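Local coordinates for putative hyaluronoglucosaminidase (PDB 6PWI), which probably acts as a hexosaminidase of glycoside hydrolase family 84, this chain holding the catalytic barrel domain of a longer protein that is probably secreted and cell-wall-anchored, at residues 177-182 with 357-362; 200-205 with 431-436; 204-209 with 459-464; 316-321 with 325-330. One frame throughout, in Å; residues are numbered along the deposited sequence.

All four contacts lie in or against the (beta/alpha)8 barrel. Interaction 1 spans its interior from strand 179-184, the first, to strand 359-362, the sixth. Interaction 2 packs helix 193-204 against helix 433-444 outside the barrel, where strands 179-184 and 418-423 close the sheet. Interaction 3, its centre about 5 Å from that of interaction 2, shares Gly204 and Asp205 with it and adds helix 451-462. Interaction 4 is local, joining helix 304-321 to strand 328-330, a neighbour of strand 359-362, and is nested inside the loops closed by the others; its centre is about 13 Å from that of interaction 1. Interactions 1 to 3 tie the start of the barrel to a later strand and later helices.

Interaction 1 of 4, residues 177-182 with 357-362; sequences GQWRGF and TIDIMW
Trp179 and Asp359 meet inside the (beta/alpha)8 barrel, each the first residue of its strand, so the contact spans the interior at the end where the parallel strands begin. Strands 179-184 and 359-362 are not neighbours in the sheet: their closest CA atoms, those of Trp179 and Asp359, are 9.6 Å apart, and side chains alone close the gap.

The hydrogen bond comes from the indole. Trp179 NE1 donates to Asp359 OD2 over 3.0 Å, a weak bond bent to 144° at the hydrogen. OD2 sits at the ring edge, near the indole plane, while the carboxylate is turned 65° from that plane.

The other polar approach is between acceptors. With CG anti to the backbone N (chi1 179°) and an extended chain beyond, Gln178 brings OE1 to 3.6 Å from Asp359 OD1, the amide almost perpendicular to the carboxylate. Its NE2 is bonded instead to Glu326 OE1.

Within 177-182, Gln178 CG, just before the strand, lies 3.6 Å above one face of the Trp179 ring, toward its rim.

Asp359 thus divides its oxygens, OD2 taking the indole N-H and OD1 a salt bridge from Lys419. Glu326 OE1 also lies near OD2; if both acids are charged, the indole N-H and the Lys419 ammonium would help offset the like charges, though a proton on one of them is possible.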
# COMPACT_ATOMS: atom_id res chain seq x y z
N GLY A 177 2.51 9.85 10.13
CA GLY A 177 1.29 10.22 9.44
C GLY A 177 0.04 9.82 10.22
O GLY A 177 0.01 8.77 10.85
N GLN A 178 -0.99 10.68 10.14
CA GLN A 178 -2.30 10.41 10.70
C GLN A 178 -2.98 9.28 9.91
O GLN A 178 -3.53 8.36 10.52
CB GLN A 178 -3.10 11.72 10.75
CG GLN A 178 -4.52 11.59 11.29
CD GLN A 178 -5.39 12.81 11.04
OE1 GLN A 178 -5.04 13.74 10.31
NE2 GLN A 178 -6.56 12.82 11.66
N TRP A 179 -2.93 9.33 8.57
CA TRP A 179 -3.60 8.34 7.73
C TRP A 179 -2.59 7.58 6.88
O TRP A 179 -1.70 8.18 6.28
CB TRP A 179 -4.70 8.97 6.87
CG TRP A 179 -5.66 9.81 7.64
CD1 TRP A 179 -5.84 11.15 7.51
CD2 TRP A 179 -6.53 9.38 8.72
NE1 TRP A 179 -6.77 11.59 8.41
CE2 TRP A 179 -7.22 10.53 9.16
CE3 TRP A 179 -6.81 8.16 9.35
CZ2 TRP A 179 -8.16 10.49 10.20
CZ3 TRP A 179 -7.74 8.11 10.37
CH2 TRP A 179 -8.40 9.27 10.80
N ARG A 180 -2.75 6.25 6.83
CA ARG A 180 -1.93 5.36 6.03
C ARG A 180 -2.83 4.29 5.41
O ARG A 180 -3.51 3.55 6.12
CB ARG A 180 -0.88 4.68 6.91
CG ARG A 180 -0.08 5.62 7.80
CD ARG A 180 0.68 4.91 8.90
NE ARG A 180 -0.14 4.13 9.82
CZ ARG A 180 -0.85 4.63 10.83
NH1 ARG A 180 -0.86 5.93 11.07
NH2 ARG A 180 -1.56 3.82 11.61
N GLY A 181 -2.85 4.23 4.08
CA GLY A 181 -3.59 3.17 3.43
C GLY A 181 -3.67 3.32 1.92
O GLY A 181 -2.76 3.84 1.27
N PHE A 182 -4.79 2.86 1.37
CA PHE A 182 -4.97 2.73 -0.06
C PHE A 182 -6.42 3.07 -0.40
O PHE A 182 -7.32 2.87 0.41
CB PHE A 182 -4.60 1.31 -0.51
CG PHE A 182 -5.31 0.20 0.22
CD1 PHE A 182 -6.42 -0.43 -0.33
CD2 PHE A 182 -4.85 -0.25 1.46
CE1 PHE A 182 -7.06 -1.47 0.34
CE2 PHE A 182 -5.50 -1.28 2.13
CZ PHE A 182 -6.60 -1.89 1.57
N THR A 357 -11.47 20.10 11.13
CA THR A 357 -11.22 18.69 11.37
C THR A 357 -11.12 17.90 10.06
O THR A 357 -10.62 16.78 10.05
CB THR A 357 -12.32 18.07 12.23
OG1 THR A 357 -13.57 18.32 11.58
CG2 THR A 357 -12.34 18.60 13.66
N ILE A 358 -11.62 18.48 8.96
CA ILE A 358 -11.73 17.77 7.70
C ILE A 358 -10.36 17.69 7.03
O ILE A 358 -9.65 18.69 6.95
CB ILE A 358 -12.80 18.42 6.80
CG1 ILE A 358 -14.19 18.33 7.44
CG2 ILE A 358 -12.79 17.81 5.41
CD1 ILE A 358 -15.22 19.27 6.85
N ASP A 359 -10.01 16.49 6.57
CA ASP A 359 -8.76 16.23 5.87
C ASP A 359 -8.96 16.37 4.37
O ASP A 359 -9.63 15.54 3.75
CB ASP A 359 -8.20 14.86 6.27
CG ASP A 359 -8.11 14.73 7.78
OD1 ASP A 359 -7.42 15.59 8.39
OD2 ASP A 359 -8.76 13.82 8.34
N ILE A 360 -8.39 17.43 3.80
CA ILE A 360 -8.52 17.72 2.38
C ILE A 360 -7.34 17.08 1.63
O ILE A 360 -6.19 17.19 2.06
CB ILE A 360 -8.60 19.24 2.16
CG1 ILE A 360 -9.87 19.81 2.81
CG2 ILE A 360 -8.50 19.58 0.69
CD1 ILE A 360 -9.78 21.27 3.21
N MET A 361 -7.64 16.40 0.52
CA MET A 361 -6.66 15.61 -0.19
C MET A 361 -6.05 16.41 -1.34
O MET A 361 -6.54 17.48 -1.70
CB MET A 361 -7.27 14.32 -0.75
CG MET A 361 -7.89 13.45 0.32
SD MET A 361 -8.01 11.73 -0.21
CE MET A 361 -6.33 11.18 0.13
N TRP A 362 -4.97 15.86 -1.91
CA TRP A 362 -4.08 16.55 -2.82
C TRP A 362 -3.23 15.49 -3.51
O TRP A 362 -2.77 14.56 -2.84
CB TRP A 362 -3.19 17.50 -2.01
CG TRP A 362 -2.35 18.48 -2.77
CD1 TRP A 362 -0.99 18.52 -2.83
CD2 TRP A 362 -2.82 19.62 -3.51
NE1 TRP A 362 -0.58 19.60 -3.57
CE2 TRP A 362 -1.68 20.29 -4.00
CE3 TRP A 362 -4.09 20.13 -3.80
CZ2 TRP A 362 -1.78 21.44 -4.78
CZ3 TRP A 362 -4.19 21.27 -4.56
CH2 TRP A 362 -3.05 21.91 -5.04

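Interaction 2 of 4, residues 200-205 with 431-436; sequences MKFGGD and ASKVAL
The seam of the (beta/alpha)8 barrel, where the helices after strands 179-184 and 418-423 lie side by side, is packed by Phe202 of helix 193-204 against Lys433 and Leu436 of helix 433-444. Phe202 and Lys433 have the nearest CA atoms of the two segments, 7.5 Å apart.

The aromatic ring carries the contact. Phe202 has CG anti to its own N (chi1 -175°), which sends the ring out toward the neighbouring helix with one face turned to the lysine. Lys433 CG sits over the middle of that face, 4.0 Å from the Phe202 ring centroid and only 12° off the normal, a CH-pi contact. The lysine chain runs on extended across the ring, its CD near Phe202 CD2, and its ammonium group passes beyond to a salt bridge with Asp198 and a hydrogen bond to Gln430. A buried lysine can therefore give its methylenes to an apolar interface while its charge is met at the far end.

Leu436, one helical turn on, approaches the ring at its edge, with CB 4.1 Å from Phe202 CD1. Ile462 of helix 451-462 also touches Phe202, and Phe206 forms an edge-to-face pair with the Phe202 ring. At the end of the ring nearest the lysine backbone, Phe202 CE1 lies 3.4 Å from the carbonyl O of Lys433.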
# COMPACT_ATOMS: atom_id res chain seq x y z
N MET A 200 -7.06 -5.40 2.82
CA MET A 200 -7.28 -4.89 4.16
C MET A 200 -6.50 -5.75 5.15
O MET A 200 -5.87 -5.22 6.06
CB MET A 200 -8.77 -4.88 4.53
CG MET A 200 -9.48 -3.65 4.01
SD MET A 200 -11.22 -3.57 4.52
CE MET A 200 -11.92 -4.91 3.56
N LYS A 201 -6.50 -7.06 4.94
CA LYS A 201 -5.79 -7.99 5.80
C LYS A 201 -4.28 -7.72 5.71
O LYS A 201 -3.57 -7.82 6.70
CB LYS A 201 -6.19 -9.42 5.44
CG LYS A 201 -5.63 -10.52 6.33
CD LYS A 201 -6.31 -11.86 6.10
CE LYS A 201 -5.58 -13.03 6.75
NZ LYS A 201 -4.18 -13.13 6.30
N PHE A 202 -3.82 -7.33 4.51
CA PHE A 202 -2.40 -7.09 4.29
C PHE A 202 -1.98 -5.78 4.95
O PHE A 202 -1.03 -5.76 5.73
CB PHE A 202 -2.06 -7.16 2.80
CG PHE A 202 -0.58 -7.04 2.50
CD1 PHE A 202 -0.02 -5.82 2.14
CD2 PHE A 202 0.25 -8.15 2.58
CE1 PHE A 202 1.33 -5.72 1.87
CE2 PHE A 202 1.60 -8.04 2.31
CZ PHE A 202 2.15 -6.83 1.94
N GLY A 203 -2.70 -4.69 4.63
CA GLY A 203 -2.45 -3.39 5.22
C GLY A 203 -2.43 -3.43 6.75
O GLY A 203 -1.64 -2.73 7.38
N GLY A 204 -3.27 -4.30 7.32
CA GLY A 204 -3.43 -4.41 8.76
C GLY A 204 -2.19 -5.00 9.43
O GLY A 204 -1.91 -4.71 10.59
N ASP A 205 -1.47 -5.85 8.67
CA ASP A 205 -0.22 -6.42 9.12
C ASP A 205 0.90 -5.37 9.15
O ASP A 205 1.94 -5.61 9.74
CB ASP A 205 0.19 -7.65 8.30
CG ASP A 205 -0.57 -8.93 8.65
OD1 ASP A 205 -1.21 -8.97 9.73
OD2 ASP A 205 -0.50 -9.89 7.84
N ALA A 431 -0.81 -7.80 -7.00
CA ALA A 431 0.40 -7.13 -7.45
C ALA A 431 0.59 -5.80 -6.72
O ALA A 431 1.72 -5.34 -6.55
CB ALA A 431 0.35 -6.93 -8.94
N SER A 432 -0.51 -5.19 -6.28
CA SER A 432 -0.47 -3.90 -5.61
C SER A 432 0.14 -4.01 -4.21
O SER A 432 0.47 -2.99 -3.60
CB SER A 432 -1.84 -3.29 -5.55
OG SER A 432 -2.27 -2.92 -6.85
N LYS A 433 0.29 -5.24 -3.70
CA LYS A 433 0.76 -5.40 -2.33
C LYS A 433 2.14 -4.79 -2.15
O LYS A 433 2.47 -4.38 -1.03
CB LYS A 433 0.71 -6.86 -1.86
CG LYS A 433 -0.69 -7.36 -1.51
CD LYS A 433 -0.72 -8.85 -1.29
CE LYS A 433 -2.07 -9.38 -0.90
NZ LYS A 433 -1.90 -10.73 -0.32
N VAL A 434 2.92 -4.71 -3.24
CA VAL A 434 4.27 -4.16 -3.21
C VAL A 434 4.21 -2.70 -2.78
O VAL A 434 4.94 -2.27 -1.87
CB VAL A 434 4.99 -4.34 -4.57
CG1 VAL A 434 6.34 -3.65 -4.61
CG2 VAL A 434 5.12 -5.80 -4.97
N ALA A 435 3.31 -1.93 -3.41
CA ALA A 435 3.16 -0.52 -3.09
C ALA A 435 2.52 -0.34 -1.71
O ALA A 435 2.88 0.57 -0.98
CB ALA A 435 2.37 0.16 -4.16
N LEU A 436 1.57 -1.22 -1.36
CA LEU A 436 0.93 -1.11 -0.05
C LEU A 436 2.00 -1.17 1.03
O LEU A 436 2.01 -0.35 1.94
CB LEU A 436 -0.13 -2.20 0.13
CG LEU A 436 -1.58 -1.75 -0.03
CD1 LEU A 436 -1.89 -1.38 -1.47
CD2 LEU A 436 -2.53 -2.83 0.45

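Interaction 3 of 4, residues 204-209 with 459-464; sequences GDFKMN and FKYIEP
Phe206 and Tyr461 form a T-shaped (edge-to-face) aromatic pair between the turn that follows helix 193-204 and the last turn of helix 451-462. The ring centroids are 5.5 Å apart and the planes stand at 80°. Phe206 is the ring that presents its edge, and its CE1 lies 4.1 Å above the tyrosine face, displaced toward the rim.

Apolar contact supplements the stack. Phe206 CZ is 3.7 Å from Tyr461 CB, so the tip of the phenylalanine rests where the tyrosine ring joins its backbone. A chi1 of -60° points the Tyr461 ring toward the turn, and chi2 of -77° turns its face to Phe206. The opposite face is covered by the side chain of the preceding residue, Lys460 CG standing 3.8 Å above the plane. On the other partner, Asp205 CB lies over a face of Phe206, toward its rim; Phe206 belongs to the type I beta turn running from Gly204 to Lys207.

The polar end of the tyrosine is bonded outside the two segments: its OH is hydrogen-bonded to Glu35, which also makes a salt bridge with Lys460.

In an edge-to-face pair the slightly positive C-H rim of one ring meets the electron-rich face of the other; here the Tyr461 ring is held between Phe206 on one face and Lys460 on the other, while the hydroxyl ties it to the N-terminal part of the chain.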
# COMPACT_ATOMS: atom_id res chain seq x y z
N GLY A 204 -3.27 -4.30 7.32
CA GLY A 204 -3.43 -4.41 8.76
C GLY A 204 -2.19 -5.00 9.43
O GLY A 204 -1.91 -4.71 10.59
N ASP A 205 -1.47 -5.85 8.67
CA ASP A 205 -0.22 -6.42 9.12
C ASP A 205 0.90 -5.37 9.15
O ASP A 205 1.94 -5.61 9.74
CB ASP A 205 0.19 -7.65 8.30
CG ASP A 205 -0.57 -8.93 8.65
OD1 ASP A 205 -1.21 -8.97 9.73
OD2 ASP A 205 -0.50 -9.89 7.84
N PHE A 206 0.68 -4.21 8.51
CA PHE A 206 1.71 -3.18 8.46
C PHE A 206 1.18 -1.84 8.99
O PHE A 206 1.72 -0.78 8.68
CB PHE A 206 2.41 -3.17 7.10
CG PHE A 206 2.92 -4.53 6.71
CD1 PHE A 206 4.03 -5.07 7.35
CD2 PHE A 206 2.27 -5.29 5.75
CE1 PHE A 206 4.48 -6.35 7.02
CE2 PHE A 206 2.71 -6.57 5.43
CZ PHE A 206 3.82 -7.09 6.07
N LYS A 207 0.13 -1.91 9.82
CA LYS A 207 -0.34 -0.79 10.64
C LYS A 207 -1.04 0.26 9.79
O LYS A 207 -1.14 1.42 10.20
CB LYS A 207 0.81 -0.18 11.45
CG LYS A 207 1.56 -1.15 12.35
CD LYS A 207 2.48 -0.43 13.31
CE LYS A 207 3.13 -1.34 14.34
NZ LYS A 207 4.16 -2.21 13.73
N MET A 208 -1.55 -0.13 8.61
CA MET A 208 -2.40 0.75 7.82
C MET A 208 -3.75 0.91 8.52
O MET A 208 -4.18 0.01 9.24
CB MET A 208 -2.60 0.20 6.41
CG MET A 208 -1.39 0.41 5.52
SD MET A 208 -1.67 -0.06 3.80
CE MET A 208 -0.84 1.28 2.94
N ASN A 209 -4.41 2.06 8.31
CA ASN A 209 -5.64 2.34 9.04
C ASN A 209 -6.78 2.72 8.10
O ASN A 209 -7.86 3.05 8.58
CB ASN A 209 -5.41 3.33 10.19
CG ASN A 209 -4.95 4.72 9.79
OD1 ASN A 209 -4.97 5.09 8.61
ND2 ASN A 209 -4.54 5.52 10.76
N PHE A 459 9.10 -8.60 -0.33
CA PHE A 459 8.69 -9.76 -1.11
C PHE A 459 8.43 -10.98 -0.22
O PHE A 459 7.52 -11.76 -0.50
CB PHE A 459 9.58 -9.97 -2.34
CG PHE A 459 9.40 -8.85 -3.34
CD1 PHE A 459 8.34 -8.85 -4.23
CD2 PHE A 459 10.26 -7.76 -3.31
CE1 PHE A 459 8.14 -7.77 -5.08
CE2 PHE A 459 10.06 -6.69 -4.17
CZ PHE A 459 9.01 -6.70 -5.05
N LYS A 460 9.19 -11.14 0.87
CA LYS A 460 9.01 -12.30 1.72
C LYS A 460 7.64 -12.25 2.41
O LYS A 460 7.06 -13.29 2.70
CB LYS A 460 10.17 -12.48 2.71
CG LYS A 460 10.20 -11.51 3.88
CD LYS A 460 11.38 -11.70 4.81
CE LYS A 460 12.63 -10.99 4.34
NZ LYS A 460 12.52 -9.54 4.60
N TYR A 461 7.12 -11.04 2.64
CA TYR A 461 5.83 -10.86 3.27
C TYR A 461 4.70 -11.04 2.26
O TYR A 461 3.66 -11.60 2.58
CB TYR A 461 5.74 -9.48 3.93
CG TYR A 461 6.78 -9.28 4.99
CD1 TYR A 461 6.63 -9.85 6.24
CD2 TYR A 461 7.93 -8.55 4.73
CE1 TYR A 461 7.60 -9.69 7.23
CE2 TYR A 461 8.91 -8.37 5.70
CZ TYR A 461 8.74 -8.95 6.95
OH TYR A 461 9.68 -8.78 7.92
N ILE A 462 4.93 -10.56 1.03
CA ILE A 462 3.90 -10.61 0.01
C ILE A 462 3.73 -12.05 -0.46
O ILE A 462 2.60 -12.50 -0.67
CB ILE A 462 4.23 -9.65 -1.15
CG1 ILE A 462 4.35 -8.21 -0.64
CG2 ILE A 462 3.22 -9.79 -2.28
CD1 ILE A 462 4.96 -7.27 -1.64
N GLU A 463 4.85 -12.75 -0.62
CA GLU A 463 4.86 -14.07 -1.22
C GLU A 463 5.90 -14.95 -0.52
O GLU A 463 7.05 -15.03 -0.97
CB GLU A 463 5.10 -13.96 -2.73
CG GLU A 463 5.33 -15.30 -3.42
CD GLU A 463 4.27 -16.35 -3.10
OE1 GLU A 463 3.12 -16.17 -3.55
OE2 GLU A 463 4.60 -17.33 -2.39
N PRO A 464 5.53 -15.65 0.57
CA PRO A 464 6.50 -16.37 1.40
C PRO A 464 7.19 -17.57 0.74
O PRO A 464 8.29 -17.94 1.13
CB PRO A 464 5.68 -16.85 2.61
CG PRO A 464 4.40 -16.05 2.55
CD PRO A 464 4.16 -15.79 1.08

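Interaction 4 of 4, residues 316-321 with 325-330; sequences KWRLQK and YEFIFV
The aliphatic part of Arg318 runs alongside Phe327, at CD2 and CE2, and carries its guanidinium on to the backbone at Tyr325 and Glu326. Its CG is anti to the backbone N (chi1 -176°), but the chain then bends at chi2 (-146°) and chi3 (145°). Arg318 CB comes to 3.6 Å from Phe327 CE2, and the two side chains run antiparallel alongside one another with the guanidinium and ring planes nearly perpendicular. The bends bring one guanidinium face over the loop, with Glu326 CA 3.6 Å above it near the rim. The charged group is held by a salt bridge from NH1 to Glu315 and a hydrogen bond from NE to Val324 O.

Trp317 and Phe327 touch edge to edge, Trp317 CE3 lying 4.2 Å from Phe327 CZ. Lys321 CG covers one indole face, and the indole NE1 bonds to Glu283.

The contact closes one beta-alpha-beta unit of the barrel: helix 304-321 returns, through a short connection, to strand 328-330. The Phe327 ring packs against Met311 and Leu314 of that helix, and touches Phe293 of strand 293-296 and Phe282 of helix 268-286.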
# COMPACT_ATOMS: atom_id res chain seq x y z
N LYS A 316 -21.86 18.50 11.87
CA LYS A 316 -22.80 18.51 12.98
C LYS A 316 -23.28 17.08 13.26
O LYS A 316 -23.24 16.63 14.40
CB LYS A 316 -23.97 19.48 12.72
CG LYS A 316 -23.76 20.91 13.20
CD LYS A 316 -24.97 21.82 13.03
CE LYS A 316 -24.95 22.66 11.77
N TRP A 317 -23.68 16.38 12.19
CA TRP A 317 -24.09 14.99 12.24
C TRP A 317 -23.00 14.11 12.86
O TRP A 317 -23.26 13.27 13.72
CB TRP A 317 -24.47 14.50 10.83
CG TRP A 317 -24.83 13.05 10.78
CD1 TRP A 317 -26.04 12.49 11.08
CD2 TRP A 317 -23.98 11.96 10.39
NE1 TRP A 317 -26.00 11.14 10.92
CE2 TRP A 317 -24.74 10.77 10.49
CE3 TRP A 317 -22.65 11.86 9.95
CZ2 TRP A 317 -24.22 9.52 10.18
CZ3 TRP A 317 -22.13 10.61 9.66
CH2 TRP A 317 -22.91 9.46 9.77
N ARG A 318 -21.76 14.33 12.41
CA ARG A 318 -20.65 13.48 12.79
C ARG A 318 -20.41 13.56 14.29
O ARG A 318 -20.08 12.57 14.93
CB ARG A 318 -19.43 13.90 11.97
CG ARG A 318 -18.20 13.03 12.19
CD ARG A 318 -17.03 13.96 12.06
NE ARG A 318 -16.04 13.48 13.00
CZ ARG A 318 -15.24 14.26 13.70
NH1 ARG A 318 -15.31 15.57 13.57
NH2 ARG A 318 -14.37 13.71 14.53
N LEU A 319 -20.58 14.77 14.85
CA LEU A 319 -20.33 15.00 16.27
C LEU A 319 -21.47 14.41 17.11
O LEU A 319 -21.23 13.96 18.23
CB LEU A 319 -20.11 16.49 16.52
CG LEU A 319 -18.79 17.07 15.99
CD1 LEU A 319 -18.69 18.56 16.27
CD2 LEU A 319 -17.59 16.33 16.56
N GLN A 320 -22.70 14.41 16.56
CA GLN A 320 -23.84 13.79 17.22
C GLN A 320 -23.60 12.29 17.42
O GLN A 320 -23.97 11.73 18.45
CB GLN A 320 -25.12 13.95 16.40
CG GLN A 320 -25.78 15.31 16.54
CD GLN A 320 -26.91 15.50 15.55
OE1 GLN A 320 -27.12 14.69 14.64
NE2 GLN A 320 -27.66 16.57 15.72
N LYS A 321 -23.00 11.64 16.42
CA LYS A 321 -22.83 10.20 16.44
C LYS A 321 -21.77 9.78 17.46
O LYS A 321 -21.83 8.69 18.00
CB LYS A 321 -22.54 9.70 15.03
CG LYS A 321 -23.73 9.74 14.08
CD LYS A 321 -24.48 8.43 14.12
CE LYS A 321 -25.96 8.58 13.82
NZ LYS A 321 -26.61 7.25 13.83
N TYR A 325 -14.96 8.94 12.98
CA TYR A 325 -13.71 9.63 12.71
C TYR A 325 -13.96 10.77 11.73
O TYR A 325 -15.04 10.86 11.14
CB TYR A 325 -12.65 8.65 12.20
CG TYR A 325 -12.22 7.59 13.18
CD1 TYR A 325 -11.34 7.88 14.21
CD2 TYR A 325 -12.67 6.28 13.06
CE1 TYR A 325 -10.92 6.90 15.11
CE2 TYR A 325 -12.27 5.29 13.95
CZ TYR A 325 -11.38 5.60 14.97
OH TYR A 325 -10.98 4.63 15.84
N GLU A 326 -12.95 11.63 11.54
CA GLU A 326 -13.13 12.87 10.80
C GLU A 326 -13.27 12.59 9.31
O GLU A 326 -12.75 11.59 8.81
CB GLU A 326 -12.05 13.90 11.13
CG GLU A 326 -10.64 13.33 11.19
CD GLU A 326 -9.65 14.29 11.82
OE1 GLU A 326 -8.72 14.74 11.11
OE2 GLU A 326 -9.82 14.60 13.02
N PHE A 327 -13.99 13.49 8.62
CA PHE A 327 -14.26 13.37 7.20
C PHE A 327 -13.00 13.63 6.38
O PHE A 327 -12.11 14.39 6.76
CB PHE A 327 -15.33 14.37 6.76
CG PHE A 327 -16.75 14.02 7.13
CD1 PHE A 327 -17.46 13.08 6.40
CD2 PHE A 327 -17.39 14.66 8.19
CE1 PHE A 327 -18.77 12.76 6.73
CE2 PHE A 327 -18.70 14.34 8.52
CZ PHE A 327 -19.39 13.40 7.79
N ILE A 328 -12.98 12.96 5.22
CA ILE A 328 -12.00 13.17 4.18
C ILE A 328 -12.71 13.92 3.06
O ILE A 328 -13.86 13.61 2.76
CB ILE A 328 -11.46 11.79 3.75
CG1 ILE A 328 -10.44 11.28 4.76
CG2 ILE A 328 -10.91 11.81 2.34
CD1 ILE A 328 -10.55 9.81 5.08
N PHE A 329 -12.05 14.92 2.47
CA PHE A 329 -12.63 15.70 1.39
C PHE A 329 -11.65 15.78 0.22
O PHE A 329 -10.49 16.13 0.41
CB PHE A 329 -13.07 17.07 1.90
CG PHE A 329 -13.74 17.97 0.88
CD1 PHE A 329 -15.11 17.95 0.70
CD2 PHE A 329 -12.99 18.84 0.10
CE1 PHE A 329 -15.73 18.76 -0.24
CE2 PHE A 329 -13.60 19.65 -0.85
CZ PHE A 329 -14.97 19.61 -1.02
N VAL A 330 -12.12 15.45 -0.98
CA VAL A 330 -11.28 15.53 -2.17
C VAL A 330 -11.75 16.74 -2.97
O VAL A 330 -12.88 16.77 -3.45
CB VAL A 330 -11.35 14.24 -3.01
CG1 VAL A 330 -10.62 14.38 -4.33
CG2 VAL A 330 -10.82 13.05 -2.25